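Local coordinates for putative type VI secretion protein (Escherichia coli, PDB 4HH5) that probably uses ATP hydrolysis, as a ClpA/ClpB-family ATPase, to take apart the spent type VI secretion sheath for reuse, this chain being its N-terminal domain, at residues 28-31 / 37-40; 31-36 / 75-80; 19-24 / 48-53; 71-76 / 132-137. All coordinates share one frame; numbering follows the deposited sequence.

Interaction 1 (28-31 / 37-40)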
loop_
_atom_site.group_PDB
_atom_site.type_symbol
_atom_site.label_atom_id
_atom_site.label_comp_id
_atom_site.label_asym_id
_atom_site.label_seq_id
_atom_site.Cartn_x
_atom_site.Cartn_y
_atom_site.Cartn_z
ATOM N N SER A 28 -1.753 13.322 -4.752
ATOM C CA SER A 28 -2.676 14.240 -5.441
ATOM C C SER A 28 -3.946 14.454 -4.622
ATOM O O SER A 28 -4.389 15.596 -4.484
ATOM C CB SER A 28 -3.031 13.725 -6.833
ATOM O OG SER A 28 -1.890 13.767 -7.673
ATOM N N LEU A 29 -4.502 13.368 -4.044
ATOM C CA LEU A 29 -5.702 13.427 -3.209
ATOM C C LEU A 29 -5.453 14.280 -1.952
ATOM O O LEU A 29 -6.283 15.129 -1.622
ATOM C CB LEU A 29 -6.191 12.006 -2.873
ATOM C CG LEU A 29 -7.237 11.830 -1.760
ATOM C CD1 LEU A 29 -8.622 12.313 -2.199
ATOM C CD2 LEU A 29 -7.308 10.376 -1.332
ATOM N N CYS A 30 -4.284 14.106 -1.306
ATOM C CA CYS A 30 -3.869 14.896 -0.140
ATOM C C CYS A 30 -3.795 16.376 -0.474
ATOM O O CYS A 30 -4.227 17.197 0.334
ATOM C CB CYS A 30 -2.538 14.396 0.405
ATOM S SG CYS A 30 -2.660 12.881 1.371
ATOM N N GLN A 31 -3.237 16.710 -1.666
ATOM C CA GLN A 31 -3.099 18.083 -2.158
ATOM C C GLN A 31 -4.467 18.734 -2.342
ATOM O O GLN A 31 -4.651 19.851 -1.857
ATOM C CB GLN A 31 -2.292 18.123 -3.463
ATOM C CG GLN A 31 -1.628 19.468 -3.731
ATOM C CD GLN A 31 -0.607 19.421 -4.841
ATOM O OE1 GLN A 31 -0.615 20.255 -5.750
ATOM N NE2 GLN A 31 0.320 18.472 -4.781
ATOM N N GLU A 37 -0.044 15.220 5.546
ATOM C CA GLU A 37 0.609 13.915 5.420
ATOM C C GLU A 37 -0.079 12.836 4.590
ATOM O O GLU A 37 -1.276 12.612 4.725
ATOM C CB GLU A 37 1.038 13.382 6.797
ATOM C CG GLU A 37 2.032 14.309 7.524
ATOM C CD GLU A 37 2.579 13.802 8.838
ATOM O OE1 GLU A 37 3.678 14.185 9.250
ATOM O OE2 GLU A 37 1.824 12.970 9.551
ATOM N N ILE A 38 0.712 12.137 3.762
ATOM C CA ILE A 38 0.237 11.024 2.937
ATOM C C ILE A 38 0.364 9.786 3.827
ATOM O O ILE A 38 1.476 9.405 4.206
ATOM C CB ILE A 38 1.024 10.885 1.597
ATOM C CG1 ILE A 38 1.051 12.213 0.814
ATOM C CG2 ILE A 38 0.441 9.752 0.739
ATOM C CD1 ILE A 38 2.276 12.450 -0.023
ATOM N N THR A 39 -0.782 9.201 4.204
ATOM C CA THR A 39 -0.833 8.048 5.101
ATOM C C THR A 39 -1.006 6.719 4.334
ATOM O O THR A 39 -1.429 6.755 3.169
ATOM C CB THR A 39 -2.000 8.216 6.081
ATOM O OG1 THR A 39 -3.212 8.046 5.352
ATOM C CG2 THR A 39 -1.976 9.552 6.839
ATOM N N PRO A 40 -0.774 5.535 4.979
ATOM C CA PRO A 40 -1.029 4.261 4.280
ATOM C C PRO A 40 -2.491 4.121 3.873
ATOM O O PRO A 40 -2.757 3.477 2.873
ATOM C CB PRO A 40 -0.632 3.192 5.309
ATOM C CG PRO A 40 0.250 3.893 6.281
ATOM C CD PRO A 40 -0.279 5.291 6.351
#

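Interaction 2 (31-36 / 75-80)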
loop_
_atom_site.group_PDB
_atom_site.type_symbol
_atom_site.label_atom_id
_atom_site.label_comp_id
_atom_site.label_asym_id
_atom_site.label_seq_id
_atom_site.Cartn_x
_atom_site.Cartn_y
_atom_site.Cartn_z
ATOM N N GLN A 31 -3.237 16.710 -1.666
ATOM C CA GLN A 31 -3.099 18.083 -2.158
ATOM C C GLN A 31 -4.467 18.734 -2.342
ATOM O O GLN A 31 -4.651 19.851 -1.857
ATOM C CB GLN A 31 -2.292 18.123 -3.463
ATOM C CG GLN A 31 -1.628 19.468 -3.731
ATOM C CD GLN A 31 -0.607 19.421 -4.841
ATOM O OE1 GLN A 31 -0.615 20.255 -5.750
ATOM N NE2 GLN A 31 0.320 18.472 -4.781
ATOM N N THR A 32 -5.441 18.024 -2.981
ATOM C CA THR A 32 -6.810 18.539 -3.197
ATOM C C THR A 32 -7.536 18.833 -1.881
ATOM O O THR A 32 -8.450 19.657 -1.865
ATOM C CB THR A 32 -7.677 17.603 -4.063
ATOM O OG1 THR A 32 -7.934 16.392 -3.353
ATOM C CG2 THR A 32 -7.087 17.327 -5.441
ATOM N N ARG A 33 -7.177 18.125 -0.800
ATOM C CA ARG A 33 -7.809 18.322 0.511
ATOM C C ARG A 33 -6.923 19.130 1.460
ATOM O O ARG A 33 -7.285 19.330 2.622
ATOM C CB ARG A 33 -8.271 16.988 1.125
ATOM C CG ARG A 33 -9.074 16.141 0.159
ATOM C CD ARG A 33 -10.130 15.315 0.848
ATOM N NE ARG A 33 -11.001 14.668 -0.134
ATOM C CZ ARG A 33 -12.136 14.045 0.162
ATOM N NH1 ARG A 33 -12.560 13.980 1.418
ATOM N NH2 ARG A 33 -12.861 13.485 -0.798
ATOM N N ALA A 34 -5.789 19.651 0.932
ATOM C CA ALA A 34 -4.793 20.483 1.622
ATOM C C ALA A 34 -4.163 19.834 2.870
ATOM O O ALA A 34 -3.655 20.548 3.745
ATOM C CB ALA A 34 -5.363 21.868 1.940
ATOM N N HIS A 35 -4.160 18.479 2.924
ATOM C CA HIS A 35 -3.609 17.705 4.039
ATOM C C HIS A 35 -2.098 17.613 4.050
ATOM O O HIS A 35 -1.474 17.499 2.992
ATOM C CB HIS A 35 -4.277 16.333 4.155
ATOM C CG HIS A 35 -5.698 16.421 4.617
ATOM N ND1 HIS A 35 -6.707 15.712 3.995
ATOM C CD2 HIS A 35 -6.238 17.158 5.614
ATOM C CE1 HIS A 35 -7.818 16.021 4.641
ATOM N NE2 HIS A 35 -7.587 16.893 5.620
ATOM N N ALA A 36 -1.504 17.698 5.252
ATOM C CA ALA A 36 -0.052 17.677 5.405
ATOM C C ALA A 36 0.599 16.329 5.139
ATOM O O ALA A 36 1.710 16.298 4.612
ATOM C CB ALA A 36 0.351 18.183 6.785
ATOM N N GLY A 75 -14.704 6.913 5.126
ATOM C CA GLY A 75 -15.043 7.385 6.463
ATOM C C GLY A 75 -13.819 7.932 7.161
ATOM O O GLY A 75 -13.867 9.019 7.742
ATOM N N TRP A 76 -12.701 7.194 7.063
ATOM C CA TRP A 76 -11.410 7.581 7.612
ATOM C C TRP A 76 -10.935 8.873 6.932
ATOM O O TRP A 76 -10.459 9.772 7.621
ATOM C CB TRP A 76 -10.376 6.451 7.431
ATOM C CG TRP A 76 -9.014 6.804 7.948
ATOM C CD1 TRP A 76 -8.508 6.523 9.182
ATOM C CD2 TRP A 76 -8.002 7.549 7.257
ATOM N NE1 TRP A 76 -7.235 7.028 9.297
ATOM C CE2 TRP A 76 -6.908 7.681 8.136
ATOM C CE3 TRP A 76 -7.920 8.138 5.978
ATOM C CZ2 TRP A 76 -5.738 8.358 7.775
ATOM C CZ3 TRP A 76 -6.777 8.835 5.633
ATOM C CH2 TRP A 76 -5.698 8.932 6.522
ATOM N N LEU A 77 -11.075 8.964 5.594
ATOM C CA LEU A 77 -10.683 10.121 4.779
ATOM C C LEU A 77 -11.429 11.397 5.207
ATOM O O LEU A 77 -10.804 12.445 5.401
ATOM C CB LEU A 77 -10.935 9.814 3.289
ATOM C CG LEU A 77 -10.385 10.802 2.258
ATOM C CD1 LEU A 77 -8.876 10.655 2.100
ATOM C CD2 LEU A 77 -11.071 10.614 0.910
ATOM N N ASP A 78 -12.751 11.291 5.388
ATOM C CA ASP A 78 -13.612 12.409 5.767
ATOM C C ASP A 78 -13.476 12.831 7.234
ATOM O O ASP A 78 -13.836 13.961 7.570
ATOM C CB ASP A 78 -15.071 12.128 5.370
ATOM C CG ASP A 78 -15.278 11.857 3.885
ATOM O OD1 ASP A 78 -14.550 12.458 3.058
ATOM O OD2 ASP A 78 -16.167 11.040 3.549
ATOM N N ASN A 79 -12.932 11.946 8.097
ATOM C CA ASN A 79 -12.719 12.218 9.521
ATOM C C ASN A 79 -11.319 12.756 9.822
ATOM O O ASN A 79 -11.025 13.084 10.970
ATOM C CB ASN A 79 -13.035 10.984 10.382
ATOM C CG ASN A 79 -14.482 10.544 10.381
ATOM O OD1 ASN A 79 -15.358 11.153 9.754
ATOM N ND2 ASN A 79 -14.754 9.437 11.061
ATOM N N GLN A 80 -10.458 12.859 8.799
ATOM C CA GLN A 80 -9.114 13.391 8.991
ATOM C C GLN A 80 -9.145 14.910 9.024
ATOM O O GLN A 80 -9.820 15.523 8.187
ATOM C CB GLN A 80 -8.124 12.867 7.938
ATOM C CG GLN A 80 -7.728 11.392 8.116
ATOM C CD GLN A 80 -7.796 10.862 9.538
ATOM O OE1 GLN A 80 -8.761 10.190 9.940
ATOM N NE2 GLN A 80 -6.776 11.153 10.330
#

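Interaction 3 (19-24 / 48-53)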
loop_
_atom_site.group_PDB
_atom_site.type_symbol
_atom_site.label_atom_id
_atom_site.label_comp_id
_atom_site.label_asym_id
_atom_site.label_seq_id
_atom_site.Cartn_x
_atom_site.Cartn_y
_atom_site.Cartn_z
ATOM N N CYS A 19 1.957 0.418 -7.788
ATOM C CA CYS A 19 2.127 1.025 -6.463
ATOM C C CYS A 19 2.594 2.460 -6.546
ATOM O O CYS A 19 2.181 3.253 -5.706
ATOM C CB CYS A 19 3.061 0.197 -5.588
ATOM S SG CYS A 19 2.380 -1.400 -5.101
ATOM N N ALA A 20 3.504 2.777 -7.491
ATOM C CA ALA A 20 3.998 4.142 -7.685
ATOM C C ALA A 20 2.867 5.066 -8.142
ATOM O O ALA A 20 2.711 6.151 -7.581
ATOM C CB ALA A 20 5.150 4.171 -8.680
ATOM N N ARG A 21 2.069 4.625 -9.142
ATOM C CA ARG A 21 0.903 5.347 -9.678
ATOM C C ARG A 21 -0.099 5.635 -8.540
ATOM O O ARG A 21 -0.605 6.755 -8.442
ATOM C CB ARG A 21 0.223 4.495 -10.771
ATOM C CG ARG A 21 -0.781 5.218 -11.650
ATOM C CD ARG A 21 -1.110 4.361 -12.871
ATOM N NE ARG A 21 -2.288 3.514 -12.659
ATOM C CZ ARG A 21 -2.324 2.194 -12.824
ATOM N NH1 ARG A 21 -1.232 1.533 -13.200
ATOM N NH2 ARG A 21 -3.448 1.523 -12.617
ATOM N N ALA A 22 -0.365 4.629 -7.678
ATOM C CA ALA A 22 -1.268 4.772 -6.531
ATOM C C ALA A 22 -0.703 5.739 -5.494
ATOM O O ALA A 22 -1.468 6.497 -4.893
ATOM C CB ALA A 22 -1.545 3.415 -5.896
ATOM N N LEU A 23 0.630 5.732 -5.287
ATOM C CA LEU A 23 1.252 6.652 -4.323
ATOM C C LEU A 23 1.153 8.100 -4.824
ATOM O O LEU A 23 0.880 8.999 -4.032
ATOM C CB LEU A 23 2.703 6.251 -3.971
ATOM C CG LEU A 23 3.401 7.045 -2.846
ATOM C CD1 LEU A 23 2.604 7.009 -1.529
ATOM C CD2 LEU A 23 4.783 6.505 -2.595
ATOM N N GLU A 24 1.298 8.303 -6.146
ATOM C CA GLU A 24 1.134 9.614 -6.792
ATOM C C GLU A 24 -0.324 10.064 -6.652
ATOM O O GLU A 24 -0.568 11.225 -6.345
ATOM C CB GLU A 24 1.526 9.561 -8.278
ATOM C CG GLU A 24 2.993 9.272 -8.503
ATOM N N LEU A 48 -6.820 0.295 -4.163
ATOM C CA LEU A 48 -8.128 -0.330 -4.384
ATOM C C LEU A 48 -8.897 0.369 -5.495
ATOM O O LEU A 48 -9.642 -0.287 -6.217
ATOM C CB LEU A 48 -8.964 -0.381 -3.089
ATOM C CG LEU A 48 -8.403 -1.213 -1.926
ATOM C CD1 LEU A 48 -9.271 -1.062 -0.709
ATOM C CD2 LEU A 48 -8.267 -2.704 -2.291
ATOM N N GLU A 49 -8.681 1.693 -5.670
ATOM C CA GLU A 49 -9.312 2.449 -6.748
ATOM C C GLU A 49 -8.839 1.980 -8.131
ATOM O O GLU A 49 -9.626 1.964 -9.083
ATOM C CB GLU A 49 -9.093 3.945 -6.577
ATOM C CG GLU A 49 -10.000 4.743 -7.483
ATOM C CD GLU A 49 -10.184 6.190 -7.096
ATOM O OE1 GLU A 49 -9.567 6.628 -6.100
ATOM O OE2 GLU A 49 -10.985 6.874 -7.770
ATOM N N GLN A 50 -7.563 1.583 -8.235
ATOM C CA GLN A 50 -7.006 1.048 -9.483
ATOM C C GLN A 50 -7.634 -0.333 -9.723
ATOM O O GLN A 50 -7.921 -0.684 -10.861
ATOM C CB GLN A 50 -5.467 1.014 -9.430
ATOM C CG GLN A 50 -4.876 2.421 -9.399
ATOM C CD GLN A 50 -3.371 2.534 -9.312
ATOM O OE1 GLN A 50 -2.834 3.637 -9.382
ATOM N NE2 GLN A 50 -2.648 1.427 -9.165
ATOM N N GLY A 51 -7.876 -1.052 -8.622
ATOM C CA GLY A 51 -8.606 -2.310 -8.510
ATOM C C GLY A 51 -8.293 -3.477 -9.418
ATOM O O GLY A 51 -9.210 -4.209 -9.805
ATOM N N GLU A 52 -7.017 -3.674 -9.758
ATOM C CA GLU A 52 -6.592 -4.790 -10.603
ATOM C C GLU A 52 -5.300 -5.428 -10.065
ATOM O O GLU A 52 -4.758 -6.330 -10.696
ATOM C CB GLU A 52 -6.421 -4.355 -12.086
ATOM C CG GLU A 52 -7.693 -3.975 -12.839
ATOM C CD GLU A 52 -8.853 -4.957 -12.888
ATOM O OE1 GLU A 52 -9.993 -4.492 -13.117
ATOM O OE2 GLU A 52 -8.637 -6.175 -12.691
ATOM N N GLY A 53 -4.838 -4.973 -8.900
ATOM C CA GLY A 53 -3.602 -5.451 -8.286
ATOM C C GLY A 53 -3.739 -6.618 -7.334
ATOM O O GLY A 53 -4.791 -7.269 -7.278
#

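Interaction 4 (71-76 / 132-137)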
loop_
_atom_site.group_PDB
_atom_site.type_symbol
_atom_site.label_atom_id
_atom_site.label_comp_id
_atom_site.label_asym_id
_atom_site.label_seq_id
_atom_site.Cartn_x
_atom_site.Cartn_y
_atom_site.Cartn_z
ATOM N N GLN A 71 -15.792 1.849 1.994
ATOM C CA GLN A 71 -16.572 2.760 2.848
ATOM C C GLN A 71 -15.821 3.168 4.117
ATOM O O GLN A 71 -15.900 4.322 4.526
ATOM C CB GLN A 71 -17.944 2.161 3.195
ATOM C CG GLN A 71 -18.949 2.163 2.036
ATOM C CD GLN A 71 -19.332 3.545 1.548
ATOM O OE1 GLN A 71 -19.541 4.483 2.330
ATOM N NE2 GLN A 71 -19.449 3.694 0.237
ATOM N N SER A 72 -15.066 2.228 4.718
ATOM C CA SER A 72 -14.263 2.477 5.920
ATOM C C SER A 72 -13.149 3.473 5.607
ATOM O O SER A 72 -12.893 4.372 6.409
ATOM C CB SER A 72 -13.671 1.169 6.437
ATOM O OG SER A 72 -14.718 0.269 6.766
ATOM N N LEU A 73 -12.518 3.331 4.421
ATOM C CA LEU A 73 -11.459 4.223 3.959
ATOM C C LEU A 73 -12.005 5.608 3.661
ATOM O O LEU A 73 -11.350 6.591 4.015
ATOM C CB LEU A 73 -10.689 3.639 2.759
ATOM C CG LEU A 73 -9.724 2.489 3.072
ATOM C CD1 LEU A 73 -9.291 1.789 1.801
ATOM C CD2 LEU A 73 -8.483 2.975 3.839
ATOM N N LEU A 74 -13.239 5.694 3.100
ATOM C CA LEU A 74 -13.913 6.973 2.836
ATOM C C LEU A 74 -14.227 7.684 4.145
ATOM O O LEU A 74 -14.058 8.903 4.230
ATOM C CB LEU A 74 -15.230 6.778 2.080
ATOM C CG LEU A 74 -15.191 6.565 0.582
ATOM C CD1 LEU A 74 -16.591 6.603 0.037
ATOM C CD2 LEU A 74 -14.361 7.630 -0.120
ATOM N N GLY A 75 -14.704 6.913 5.126
ATOM C CA GLY A 75 -15.043 7.385 6.463
ATOM C C GLY A 75 -13.819 7.932 7.161
ATOM O O GLY A 75 -13.867 9.019 7.742
ATOM N N TRP A 76 -12.701 7.194 7.063
ATOM C CA TRP A 76 -11.410 7.581 7.612
ATOM C C TRP A 76 -10.935 8.873 6.932
ATOM O O TRP A 76 -10.459 9.772 7.621
ATOM C CB TRP A 76 -10.376 6.451 7.431
ATOM C CG TRP A 76 -9.014 6.804 7.948
ATOM C CD1 TRP A 76 -8.508 6.523 9.182
ATOM C CD2 TRP A 76 -8.002 7.549 7.257
ATOM N NE1 TRP A 76 -7.235 7.028 9.297
ATOM C CE2 TRP A 76 -6.908 7.681 8.136
ATOM C CE3 TRP A 76 -7.920 8.138 5.978
ATOM C CZ2 TRP A 76 -5.738 8.358 7.775
ATOM C CZ3 TRP A 76 -6.777 8.835 5.633
ATOM C CH2 TRP A 76 -5.698 8.932 6.522
ATOM N N ASP A 132 -10.302 0.707 11.409
ATOM C CA ASP A 132 -10.931 -0.563 11.800
ATOM C C ASP A 132 -11.458 -1.457 10.680
ATOM O O ASP A 132 -11.331 -2.678 10.779
ATOM C CB ASP A 132 -12.005 -0.344 12.869
ATOM C CG ASP A 132 -11.442 -0.367 14.269
ATOM O OD1 ASP A 132 -10.897 0.669 14.704
ATOM O OD2 ASP A 132 -11.517 -1.431 14.919
ATOM N N GLY A 133 -12.037 -0.851 9.645
ATOM C CA GLY A 133 -12.590 -1.566 8.496
ATOM C C GLY A 133 -11.571 -2.263 7.612
ATOM O O GLY A 133 -11.950 -2.946 6.653
ATOM N N LEU A 134 -10.268 -2.098 7.923
ATOM C CA LEU A 134 -9.189 -2.747 7.179
ATOM C C LEU A 134 -8.852 -4.140 7.754
ATOM O O LEU A 134 -7.906 -4.778 7.291
ATOM C CB LEU A 134 -7.936 -1.848 7.115
ATOM C CG LEU A 134 -8.026 -0.577 6.252
ATOM C CD1 LEU A 134 -6.794 0.267 6.424
ATOM C CD2 LEU A 134 -8.169 -0.911 4.772
ATOM N N TRP A 135 -9.654 -4.634 8.731
ATOM C CA TRP A 135 -9.457 -5.958 9.341
ATOM C C TRP A 135 -9.279 -7.137 8.340
ATOM O O TRP A 135 -8.451 -8.002 8.648
ATOM C CB TRP A 135 -10.512 -6.259 10.438
ATOM C CG TRP A 135 -11.900 -6.445 9.911
ATOM C CD1 TRP A 135 -12.888 -5.509 9.852
ATOM C CD2 TRP A 135 -12.451 -7.649 9.355
ATOM N NE1 TRP A 135 -14.019 -6.049 9.278
ATOM C CE2 TRP A 135 -13.770 -7.355 8.944
ATOM C CE3 TRP A 135 -11.932 -8.938 9.106
ATOM C CZ2 TRP A 135 -14.586 -8.303 8.316
ATOM C CZ3 TRP A 135 -12.735 -9.870 8.465
ATOM C CH2 TRP A 135 -14.045 -9.553 8.080
ATOM N N PRO A 136 -9.949 -7.206 7.138
ATOM C CA PRO A 136 -9.705 -8.357 6.228
ATOM C C PRO A 136 -8.265 -8.472 5.726
ATOM O O PRO A 136 -7.776 -9.577 5.495
ATOM C CB PRO A 136 -10.670 -8.104 5.057
ATOM C CG PRO A 136 -11.744 -7.203 5.639
ATOM C CD PRO A 136 -10.971 -6.300 6.560
ATOM N N LEU A 137 -7.585 -7.326 5.582
ATOM C CA LEU A 137 -6.194 -7.232 5.132
ATOM C C LEU A 137 -5.234 -7.888 6.149
ATOM O O LEU A 137 -4.132 -8.272 5.782
ATOM C CB LEU A 137 -5.833 -5.745 4.915
ATOM C CG LEU A 137 -6.313 -5.087 3.596
ATOM C CD1 LEU A 137 -7.808 -4.794 3.604
ATOM C CD2 LEU A 137 -5.576 -3.795 3.338
#

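Interaction 1 (28-31 / 37-40)
Across the short connection from helix 17-32 to strand 37-38, the thiol of Cys-30 rests on the backbone of Glu-37 and Ile-38. Cys-30 SG lies 3.6 Å from Glu-37 O and 3.8 Å from Ile-38 CA. A third touch is purely apolar, with Cys-30 SG again 3.8 Å from Ile-38 CG1, the longer branch of the isoleucine. The sulfur stands beside its own backbone N (chi1 -77°), which carries it off the helix and onto the strand. From Glu-37 it is the main chain that takes part, since the CB of this residue points away from the helix. In this mainly helical Clp N-terminal domain the strand belongs to a small two-stranded parallel sheet: Ile-38 makes backbone hydrogen bonds with Gln-89 and Ala-91, so the thiol abuts a strand that is also paired with 89-90. Pro-88 touches both Cys-30 and Ile-38, and Leu-94 of helix 92-107 also packs on the isoleucine. Directly after the strand, Thr-39 takes the N-cap position of helix 40-50, its side chain capping a backbone N of that helix while its own N is hydrogen-bonded to His-42 ND1.

Interaction 2 (31-36 / 75-80)
A Schellman motif ends helix 17-32 and presents Arg-33 and His-35 to the last turn of helix 66-78, where Leu-77, Asp-78 and the following Gln-80 receive them. Ala-34, with positive phi, is the C-prime residue of the motif; its N bonds to Gln-31 O at 3.0 Å, and His-35 N reaches back to Cys-30 O. The arginine chain bends at chi2 (-148°) and then runs out nearly straight to the neighbouring helix. There Arg-33 NH1 donates to Asp-78 OD1 at 3.0 Å in a salt bridge. The carboxylate and guanidinium planes are only 12° apart, and OD1 is met nearly head-on, in the plane of the guanidinium. The N-H is somewhat bent toward it, at 147°. One face of the same guanidinium is roofed by a methyl group: Leu-77 CD2 sits over its centre, 3.7 Å from Arg-33 CZ, with the two side chains crossing at about a right angle. Nearby, Arg-33 O lies over one face of the His-35 ring, and Gln-80 O approaches the ring obliquely, 3.7 Å from His-35 NE2. The aspartate stands in the last turn of helix 66-78, where its charge probably adds to the negative pole of the helix; the arginine beside it would probably offset part of both.

Interaction 3 (19-24 / 48-53)
Gln-50 reaches from the last turn of helix 40-50 to Arg-21 and Ala-22 of helix 17-32, and its amide slides beneath the guanidinium. The two flat groups are stacked with their planes 22° apart. NH2 of Arg-21 is 3.5 Å from Gln-50 CD, while Gln-50 NE2 lies over the same face toward its rim. Gln-50 OE1 enters the angle between the arginine chain and the helix, 3.4 Å from Arg-21 CG and 3.2 Å from Ala-22 N. Neither that N nor Arg-21 NE points its hydrogen suitably, so the oxygen packs here without a hydrogen bond from them. Two chain shapes produce the overlap. Gln-50 is fully extended beyond CG (chi2 179°), whereas Arg-21 folds at chi3 (93°) and comes back over the amide. In the helical bundle of the Clp N-terminal domain this is an outer layer on the pairing of helices 17-32 and 40-50; further in, Ala-22 packs on Trp-43 and Leu-47, and Cys-19 O accepts a hydrogen bond from Trp-43 NE1. The amide is positioned by Tyr-18, whose backbone O accepts a hydrogen bond from Gln-50 NE2. The phenol of the same tyrosine is hydrogen-bonded to Glu-52 N, past Gly-51, whose positive phi turns the chain out of the helix.

Interaction 4 (71-76 / 132-137)
Ser-72 and Leu-73 meet Gly-133 and Leu-134 between two indoles that flank the contact without bridging it. Trp-135 carries Pro-136 CD over one face, 3.4 Å above the ring plane and offset toward the rim, with Asp-132 O at its edge and in plane. On the helix side, Gln-80 CG lies over one face of Trp-76, whose ring also meets His-42 edge-to-face. The contact joins helix 66-78 of this Clp N-terminal domain to a 3-10 segment, 132-137, in the connection between helices 115-124 and 142-147. The backbones come very near, with the CA atoms of Ser-72 and Gly-133 separated by 5.1 Å. Glycine has no side chain to stand between them, and Ser-72 OG rests 3.3 Å from Gly-133 CA, with Ser-72 CB at 3.6 Å from that same atom. The hydroxyl lies beside its own backbone N (chi1 -60°) and is hydrogen-bonded to Ala-68 O one turn earlier, so its polar need is met within the helix. At Leu-73 and Leu-134 the contact becomes hydrophobic and buried. Leu-48 packs on Leu-73 and Leu-44 on Leu-134, so helix 40-50 backs both residues; Ile-69 of helix 66-78 also touches Leu-134. Leu-73 and Leu-134 cross at about a right angle, methyl against methyl, with Leu-73 CD2 4.0 Å from Leu-134 CD2.

Overall arrangement
The four contacts are linked through three helices of one domain. Interactions 1 and 2 are neighbours, their centres about 7 Å apart; they share Gln-31, and Leu-29 CD2 packs 3.8 Å from Leu-77 CD1. Interaction 3 also uses helix 17-32 but lies nearer the middle of the chain. Its centre is about 13 Å from that of interaction 1 and about 18 Å from that of interaction 2. Helix 66-78 carries interactions 2 and 4, which share Gly-75 and Trp-76. Helix 40-50 completes the connection, because Leu-48 CD1 lies 3.8 Å from Leu-73 CD1 and so links interactions 3 and 4, whose centres are about 17 Å apart.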